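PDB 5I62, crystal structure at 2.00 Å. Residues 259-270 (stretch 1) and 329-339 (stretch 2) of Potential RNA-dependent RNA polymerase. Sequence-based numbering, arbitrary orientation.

Stretch 1, residues 259-270: CTDFSKFDQHFN
Stretch 2 (329-339) ADETLVHRVLQ

Stretch 2 is helical throughout, and the helix extends beyond it at both ends. Its backbone bonds follow the i to i+4 pattern, for example His335 N to Glu331 O at 2.8 Å and Leu338 N to Val334 O at 3.0 Å. Stretch 1 opens within a strand that begins earlier. Lys264 takes positive angles, phi 58° and psi 52°. Residues 265-267 then have helical angles, closed by Phe269 N to Asp266 O at 3.2 Å. The His268 side chain braces this turn, with ND1 donating to Lys264 O at 2.7 Å. Asn270 caps the helix that follows.

The two stretches run in broadly opposite senses. Thr260 lies nearest Gln339, with CA atoms 10.2 Å apart. Phe269 lies nearest Glu331, CA to CA 7.8 Å. Contact is made mainly through side chains, and the two stretches together bury 432 Å².

Aromatic contacts dominate. Phe262 (chi1 m, chi2 -79°) points toward the helix and presents its edge to the face of His335 (chi1 t, chi2 158°). The ring centroids are 5.3 Å apart and the planes meet at 81°. The closest atoms are Phe262 CE2 and His335 CE1, at 3.6 Å. Phe269 (chi1 t, chi2 80°) receives Glu331 CG over one face, a CH-pi contact 4.2 Å from the ring centroid. Phe265 (chi1 t, chi2 46°) also points toward the helix; its CD2 lies 3.6 Å from Glu331 OE1.

Apolar packing extends these contacts along the helix. Phe262 CZ is 4.0 Å from Leu338 CD1 (Leu338 chi1 m, chi2 t). Phe269 CZ is 3.6 Å from Val334 CG2 (Val334 chi1 t), which sits at the ring edge.

Two acids meet beside the phenylalanines. Asp266 (chi1 m, chi2 -2°) and Glu331 (chi1 m, chi2 t, chi3 -14°) both leave their CA atoms sideways, but their ends converge. Asp266 OD1 is 2.4 Å from Glu331 OE2. Two carboxylate oxygens this close would repel if both groups were charged, so one acid probably carries a proton. Asp266 OD1 to Glu331 OE1, at 3.2 Å, is not a hydrogen bond.

No direct hydrogen bond across the stretches is clear, but one water links them. The O of water 1 is 2.8 Å from Thr260 OG1 (Thr260 chi1 p) and 2.8 Å from His335 NE2, and accepts from Gln339 NE2 at 3.1 Å. The water bridges a pair too distant to bond directly: Thr260 OG1 and His335 NE2 are 4.1 Å apart.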

ATOM      1  N   CYS A 259       7.445 -16.314  -4.939  1.00 19.10           N
ATOM      2  CA  CYS A 259       7.061 -14.925  -4.700  1.00 17.48           C
ATOM      3  C   CYS A 259       5.996 -14.575  -5.730  1.00 21.62           C
ATOM      4  O   CYS A 259       6.284 -14.528  -6.932  1.00 21.62           O
ATOM      5  CB  CYS A 259       8.256 -13.992  -4.817  1.00 21.93           C
ATOM      6  SG  CYS A 259       9.679 -14.518  -3.851  1.00 24.43           S
ATOM      7  N   THR A 260       4.778 -14.337  -5.264  1.00 17.95           N
ATOM      8  CA  THR A 260       3.650 -14.207  -6.162  1.00 18.96           C
ATOM      9  C   THR A 260       3.482 -12.759  -6.588  1.00 22.75           C
ATOM     10  O   THR A 260       4.017 -11.833  -5.979  1.00 22.28           O
ATOM     11  CB  THR A 260       2.371 -14.724  -5.501  1.00 19.96           C
ATOM     12  OG1 THR A 260       2.254 -14.156  -4.197  1.00 17.85           O
ATOM     13  CG2 THR A 260       2.419 -16.251  -5.374  1.00 17.19           C
ATOM     14  N   ASP A 261       2.687 -12.564  -7.632  1.00 22.57           N
ATOM     15  CA  ASP A 261       2.356 -11.208  -8.023  1.00 24.94           C
ATOM     16  C   ASP A 261       0.985 -11.203  -8.690  1.00 26.07           C
ATOM     17  O   ASP A 261       0.714 -12.058  -9.543  1.00 21.87           O
ATOM     18  CB  ASP A 261       3.425 -10.686  -8.971  1.00 27.80           C
ATOM     19  CG  ASP A 261       3.127  -9.283  -9.439  1.00 35.97           C
ATOM     20  OD1 ASP A 261       3.619  -8.312  -8.883  1.00 36.67           O
ATOM     21  OD2 ASP A 261       2.280  -9.124 -10.320  1.00 37.15           O
ATOM     22  N   PHE A 262       0.130 -10.247  -8.309  1.00 28.09           N
ATOM     23  CA  PHE A 262      -1.206 -10.059  -8.870  1.00 24.71           C
ATOM     24  C   PHE A 262      -1.230  -8.852  -9.807  1.00 27.92           C
ATOM     25  O   PHE A 262      -0.571  -7.835  -9.562  1.00 25.60           O
ATOM     26  CB  PHE A 262      -2.243  -9.863  -7.779  1.00 24.29           C
ATOM     27  CG  PHE A 262      -2.531 -11.088  -6.998  1.00 25.85           C
ATOM     28  CD1 PHE A 262      -3.366 -12.078  -7.497  1.00 22.96           C
ATOM     29  CD2 PHE A 262      -1.988 -11.239  -5.745  1.00 26.85           C
ATOM     30  CE1 PHE A 262      -3.653 -13.206  -6.746  1.00 21.20           C
ATOM     31  CE2 PHE A 262      -2.259 -12.340  -4.991  1.00 24.14           C
ATOM     32  CZ  PHE A 262      -3.094 -13.342  -5.484  1.00 24.27           C
ATOM     33  N   SER A 263      -1.933  -8.999 -10.926  1.00 22.09           N
ATOM     34  CA  SER A 263      -2.259  -7.863 -11.778  1.00 27.49           C
ATOM     35  C   SER A 263      -3.592  -7.302 -11.306  1.00 21.96           C
ATOM     36  O   SER A 263      -4.607  -8.007 -11.342  1.00 20.49           O
ATOM     37  CB  SER A 263      -2.336  -8.255 -13.253  1.00 33.19           C
ATOM     38  OG  SER A 263      -1.066  -8.683 -13.722  1.00 38.77           O
ATOM     39  N   LYS A 264      -3.587  -6.045 -10.855  1.00 20.13           N
ATOM     40  CA  LYS A 264      -4.827  -5.340 -10.543  1.00 17.78           C
ATOM     41  C   LYS A 264      -5.644  -6.096  -9.490  1.00 16.55           C
ATOM     42  O   LYS A 264      -6.815  -6.414  -9.687  1.00 17.32           O
ATOM     43  CB  LYS A 264      -5.636  -5.120 -11.823  1.00 17.37           C
ATOM     44  CG  LYS A 264      -4.968  -4.153 -12.802  1.00 25.23           C
ATOM     45  CD  LYS A 264      -5.813  -4.032 -14.064  1.00 29.92           C
ATOM     46  CE  LYS A 264      -5.570  -2.734 -14.797  1.00 37.60           C
ATOM     47  NZ  LYS A 264      -4.130  -2.481 -15.010  1.00 45.80           N
ATOM     48  N   PHE A 265      -4.985  -6.429  -8.379  1.00 18.56           N
ATOM     49  CA  PHE A 265      -5.614  -7.231  -7.338  1.00 18.16           C
ATOM     50  C   PHE A 265      -6.872  -6.559  -6.809  1.00 19.39           C
ATOM     51  O   PHE A 265      -7.926  -7.191  -6.714  1.00 14.74           O
ATOM     52  CB  PHE A 265      -4.622  -7.471  -6.202  1.00 19.04           C
ATOM     53  CG  PHE A 265      -5.088  -8.468  -5.172  1.00 19.52           C
ATOM     54  CD1 PHE A 265      -5.645  -9.676  -5.544  1.00 20.83           C
ATOM     55  CD2 PHE A 265      -4.964  -8.190  -3.824  1.00 20.87           C
ATOM     56  CE1 PHE A 265      -6.064 -10.597  -4.580  1.00 19.34           C
ATOM     57  CE2 PHE A 265      -5.367  -9.107  -2.866  1.00 21.54           C
ATOM     58  CZ  PHE A 265      -5.923 -10.307  -3.244  1.00 21.61           C
ATOM     59  N   ASP A 266      -6.766  -5.274  -6.439  1.00 17.37           N
ATOM     60  CA  ASP A 266      -7.918  -4.542  -5.922  1.00 19.75           C
ATOM     61  C   ASP A 266      -9.101  -4.657  -6.874  1.00 14.96           C
ATOM     62  O   ASP A 266     -10.238  -4.913  -6.454  1.00 15.99           O
ATOM     63  CB  ASP A 266      -7.568  -3.057  -5.723  1.00 19.26           C
ATOM     64  CG  ASP A 266      -6.498  -2.828  -4.657  1.00 27.93           C
ATOM     65  OD1 ASP A 266      -6.030  -3.796  -4.031  1.00 23.60           O
ATOM     66  OD2 ASP A 266      -6.124  -1.652  -4.448  1.00 23.79           O
ATOM     67  N   GLN A 267      -8.838  -4.441  -8.163  1.00 14.49           N
ATOM     68  CA  GLN A 267      -9.894  -4.421  -9.168  1.00 17.97           C
ATOM     69  C   GLN A 267     -10.591  -5.773  -9.278  1.00 18.31           C
ATOM     70  O   GLN A 267     -11.784  -5.833  -9.593  1.00 16.40           O
ATOM     71  CB  GLN A 267      -9.320  -4.007 -10.520  1.00 15.76           C
ATOM     72  CG  GLN A 267      -8.763  -2.570 -10.620  1.00 17.13           C
ATOM     73  CD  GLN A 267      -7.319  -2.430 -10.157  1.00 20.14           C
ATOM     74  OE1 GLN A 267      -6.848  -3.174  -9.294  1.00 19.40           O
ATOM     75  NE2 GLN A 267      -6.604  -1.476 -10.750  1.00 19.52           N
ATOM     76  N   HIS A 268      -9.868  -6.860  -9.037  1.00 14.89           N
ATOM     77  CA  HIS A 268     -10.416  -8.202  -9.179  1.00 15.21           C
ATOM     78  C   HIS A 268     -10.974  -8.750  -7.877  1.00 17.37           C
ATOM     79  O   HIS A 268     -11.380  -9.921  -7.835  1.00 18.91           O
ATOM     80  CB  HIS A 268      -9.341  -9.166  -9.700  1.00 15.57           C
ATOM     81  CG  HIS A 268      -8.972  -8.960 -11.136  1.00 16.82           C
ATOM     82  ND1 HIS A 268      -8.067  -8.007 -11.541  1.00 18.62           N
ATOM     83  CD2 HIS A 268      -9.365  -9.606 -12.261  1.00 18.87           C
ATOM     84  CE1 HIS A 268      -7.937  -8.055 -12.854  1.00 21.81           C
ATOM     85  NE2 HIS A 268      -8.712  -9.017 -13.315  1.00 20.97           N
ATOM     86  N   PHE A 269     -10.976  -7.957  -6.803  1.00 19.16           N
ATOM     87  CA  PHE A 269     -11.405  -8.458  -5.494  1.00 17.17           C
ATOM     88  C   PHE A 269     -12.931  -8.527  -5.507  1.00 19.36           C
ATOM     89  O   PHE A 269     -13.639  -7.637  -5.033  1.00 19.03           O
ATOM     90  CB  PHE A 269     -10.857  -7.578  -4.374  1.00 17.87           C
ATOM     91  CG  PHE A 269     -10.728  -8.281  -3.057  1.00 16.99           C
ATOM     92  CD1 PHE A 269      -9.647  -9.121  -2.799  1.00 17.87           C
ATOM     93  CD2 PHE A 269     -11.686  -8.115  -2.081  1.00 17.28           C
ATOM     94  CE1 PHE A 269      -9.532  -9.779  -1.581  1.00 16.92           C
ATOM     95  CE2 PHE A 269     -11.587  -8.783  -0.859  1.00 18.56           C
ATOM     96  CZ  PHE A 269     -10.507  -9.599  -0.603  1.00 16.30           C
ATOM     97  N   ASN A 270     -13.434  -9.640  -6.034  1.00 17.08           N
ATOM     98  CA  ASN A 270     -14.808  -9.797  -6.499  1.00 16.00           C
ATOM     99  C   ASN A 270     -15.703 -10.287  -5.355  1.00 15.11           C
ATOM    100  O   ASN A 270     -15.243 -10.514  -4.243  1.00 15.06           O
ATOM    101  CB  ASN A 270     -14.794 -10.743  -7.695  1.00 15.10           C
ATOM    102  CG  ASN A 270     -14.172 -12.093  -7.344  1.00 14.41           C
ATOM    103  OD1 ASN A 270     -14.469 -12.675  -6.302  1.00 16.61           O
ATOM    104  ND2 ASN A 270     -13.299 -12.578  -8.214  1.00 13.21           N
ATOM    105  N   ALA A 329      -6.703  -4.899   5.129  1.00 16.93           N
ATOM    106  CA  ALA A 329      -7.139  -5.973   6.020  1.00 18.52           C
ATOM    107  C   ALA A 329      -7.896  -7.053   5.254  1.00 15.94           C
ATOM    108  O   ALA A 329      -7.559  -8.242   5.343  1.00 17.07           O
ATOM    109  CB  ALA A 329      -8.001  -5.410   7.148  1.00 18.10           C
ATOM    110  N   ASP A 330      -8.942  -6.660   4.512  1.00 13.75           N
ATOM    111  CA  ASP A 330      -9.753  -7.637   3.785  1.00 15.29           C
ATOM    112  C   ASP A 330      -8.886  -8.463   2.845  1.00 15.58           C
ATOM    113  O   ASP A 330      -9.028  -9.687   2.753  1.00 18.55           O
ATOM    114  CB  ASP A 330     -10.855  -6.948   2.968  1.00 15.91           C
ATOM    115  CG  ASP A 330     -12.031  -6.473   3.814  1.00 18.25           C
ATOM    116  OD1 ASP A 330     -11.939  -6.460   5.054  1.00 18.62           O
ATOM    117  OD2 ASP A 330     -13.073  -6.115   3.209  1.00 19.73           O
ATOM    118  N   GLU A 331      -8.009  -7.785   2.107  1.00 16.68           N
ATOM    119  CA  GLU A 331      -7.178  -8.444   1.113  1.00 15.77           C
ATOM    120  C   GLU A 331      -6.181  -9.391   1.761  1.00 17.80           C
ATOM    121  O   GLU A 331      -5.975 -10.506   1.277  1.00 16.40           O
ATOM    122  CB  GLU A 331      -6.453  -7.399   0.281  1.00 17.46           C
ATOM    123  CG  GLU A 331      -7.389  -6.635  -0.626  1.00 18.18           C
ATOM    124  CD  GLU A 331      -6.649  -5.744  -1.588  1.00 25.04           C
ATOM    125  OE1 GLU A 331      -5.433  -5.519  -1.390  1.00 22.98           O
ATOM    126  OE2 GLU A 331      -7.298  -5.270  -2.546  1.00 25.14           O
ATOM    127  N   THR A 332      -5.551  -8.959   2.857  1.00 15.94           N
ATOM    128  CA  THR A 332      -4.535  -9.780   3.517  1.00 19.32           C
ATOM    129  C   THR A 332      -5.146 -11.044   4.114  1.00 17.51           C
ATOM    130  O   THR A 332      -4.573 -12.142   4.019  1.00 17.05           O
ATOM    131  CB  THR A 332      -3.829  -8.955   4.593  1.00 17.51           C
ATOM    132  OG1 THR A 332      -3.183  -7.839   3.975  1.00 19.20           O
ATOM    133  CG2 THR A 332      -2.788  -9.790   5.337  1.00 17.99           C
ATOM    134  N   LEU A 333      -6.312 -10.905   4.741  1.00 17.33           N
ATOM    135  CA  LEU A 333      -7.012 -12.057   5.295  1.00 18.69           C
ATOM    136  C   LEU A 333      -7.346 -13.068   4.201  1.00 19.20           C
ATOM    137  O   LEU A 333      -7.124 -14.275   4.361  1.00 16.09           O
ATOM    138  CB  LEU A 333      -8.286 -11.592   5.997  1.00 16.66           C
ATOM    139  CG  LEU A 333      -8.176 -10.824   7.313  1.00 22.47           C
ATOM    140  CD1 LEU A 333      -9.580 -10.396   7.724  1.00 21.31           C
ATOM    141  CD2 LEU A 333      -7.536 -11.693   8.386  1.00 24.79           C
ATOM    142  N   VAL A 334      -7.884 -12.587   3.077  1.00 16.20           N
ATOM    143  CA  VAL A 334      -8.273 -13.489   2.000  1.00 16.33           C
ATOM    144  C   VAL A 334      -7.046 -14.065   1.303  1.00 16.74           C
ATOM    145  O   VAL A 334      -7.034 -15.240   0.908  1.00 15.84           O
ATOM    146  CB  VAL A 334      -9.215 -12.782   1.008  1.00 18.81           C
ATOM    147  CG1 VAL A 334      -9.467 -13.679  -0.237  1.00 15.72           C
ATOM    148  CG2 VAL A 334     -10.534 -12.434   1.686  1.00 15.87           C
ATOM    149  N   HIS A 335      -6.000 -13.258   1.137  1.00 14.25           N
ATOM    150  CA  HIS A 335      -4.751 -13.758   0.556  1.00 15.11           C
ATOM    151  C   HIS A 335      -4.200 -14.933   1.368  1.00 18.10           C
ATOM    152  O   HIS A 335      -3.702 -15.919   0.801  1.00 16.00           O
ATOM    153  CB  HIS A 335      -3.746 -12.604   0.482  1.00 14.25           C
ATOM    154  CG  HIS A 335      -2.569 -12.851  -0.406  1.00 15.27           C
ATOM    155  ND1 HIS A 335      -1.824 -11.823  -0.937  1.00 17.40           N
ATOM    156  CD2 HIS A 335      -1.983 -13.997  -0.827  1.00 14.98           C
ATOM    157  CE1 HIS A 335      -0.844 -12.323  -1.671  1.00 17.64           C
ATOM    158  NE2 HIS A 335      -0.916 -13.640  -1.617  1.00 17.94           N
ATOM    159  N   ARG A 336      -4.315 -14.865   2.698  1.00 15.98           N
ATOM    160  CA  ARG A 336      -3.837 -15.964   3.524  1.00 17.91           C
ATOM    161  C   ARG A 336      -4.648 -17.235   3.261  1.00 17.76           C
ATOM    162  O   ARG A 336      -4.081 -18.328   3.188  1.00 15.10           O
ATOM    163  CB  ARG A 336      -3.866 -15.582   5.001  1.00 19.31           C
ATOM    164  CG  ARG A 336      -3.308 -16.684   5.938  1.00 16.37           C
ATOM    165  CD  ARG A 336      -1.856 -17.044   5.599  1.00 20.65           C
ATOM    166  NE  ARG A 336      -1.144 -17.590   6.758  1.00 19.57           N
ATOM    167  CZ  ARG A 336       0.177 -17.710   6.836  1.00 20.18           C
ATOM    168  NH1 ARG A 336       0.941 -17.338   5.815  1.00 16.10           N
ATOM    169  NH2 ARG A 336       0.732 -18.184   7.941  1.00 17.33           N
ATOM    170  N   VAL A 337      -5.969 -17.102   3.067  1.00 14.64           N
ATOM    171  CA  VAL A 337      -6.791 -18.248   2.656  1.00 16.92           C
ATOM    172  C   VAL A 337      -6.297 -18.834   1.336  1.00 17.15           C
ATOM    173  O   VAL A 337      -6.223 -20.061   1.168  1.00 17.07           O
ATOM    174  CB  VAL A 337      -8.274 -17.846   2.569  1.00 19.45           C
ATOM    175  CG1 VAL A 337      -9.119 -19.030   2.079  1.00 14.97           C
ATOM    176  CG2 VAL A 337      -8.771 -17.359   3.936  1.00 14.85           C
ATOM    177  N   LEU A 338      -5.989 -17.967   0.365  1.00 13.98           N
ATOM    178  CA  LEU A 338      -5.470 -18.428  -0.920  1.00 16.15           C
ATOM    179  C   LEU A 338      -4.217 -19.287  -0.740  1.00 14.09           C
ATOM    180  O   LEU A 338      -4.048 -20.316  -1.407  1.00 14.01           O
ATOM    181  CB  LEU A 338      -5.167 -17.223  -1.822  1.00 16.55           C
ATOM    182  CG  LEU A 338      -6.322 -16.435  -2.441  1.00 16.39           C
ATOM    183  CD1 LEU A 338      -5.768 -15.204  -3.175  1.00 17.16           C
ATOM    184  CD2 LEU A 338      -7.123 -17.320  -3.399  1.00 17.32           C
ATOM    185  N   GLN A 339      -3.316 -18.862   0.149  1.00 16.12           N
ATOM    186  CA  GLN A 339      -2.084 -19.611   0.376  1.00 14.28           C
ATOM    187  C   GLN A 339      -2.390 -20.974   0.976  1.00 14.05           C
ATOM    188  O   GLN A 339      -1.839 -21.994   0.547  1.00 15.79           O
ATOM    189  CB  GLN A 339      -1.139 -18.804   1.282  1.00 13.52           C
ATOM    190  CG  GLN A 339      -0.676 -17.460   0.659  1.00 13.74           C
ATOM    191  CD  GLN A 339       0.420 -16.786   1.474  1.00 14.80           C
ATOM    192  OE1 GLN A 339       0.441 -16.876   2.695  1.00 16.12           O
ATOM    193  NE2 GLN A 339       1.370 -16.158   0.786  1.00 16.55           N
TER
HETATM  194  O   HOH W   1       0.968 -15.635  -2.214  1.00 15.40           O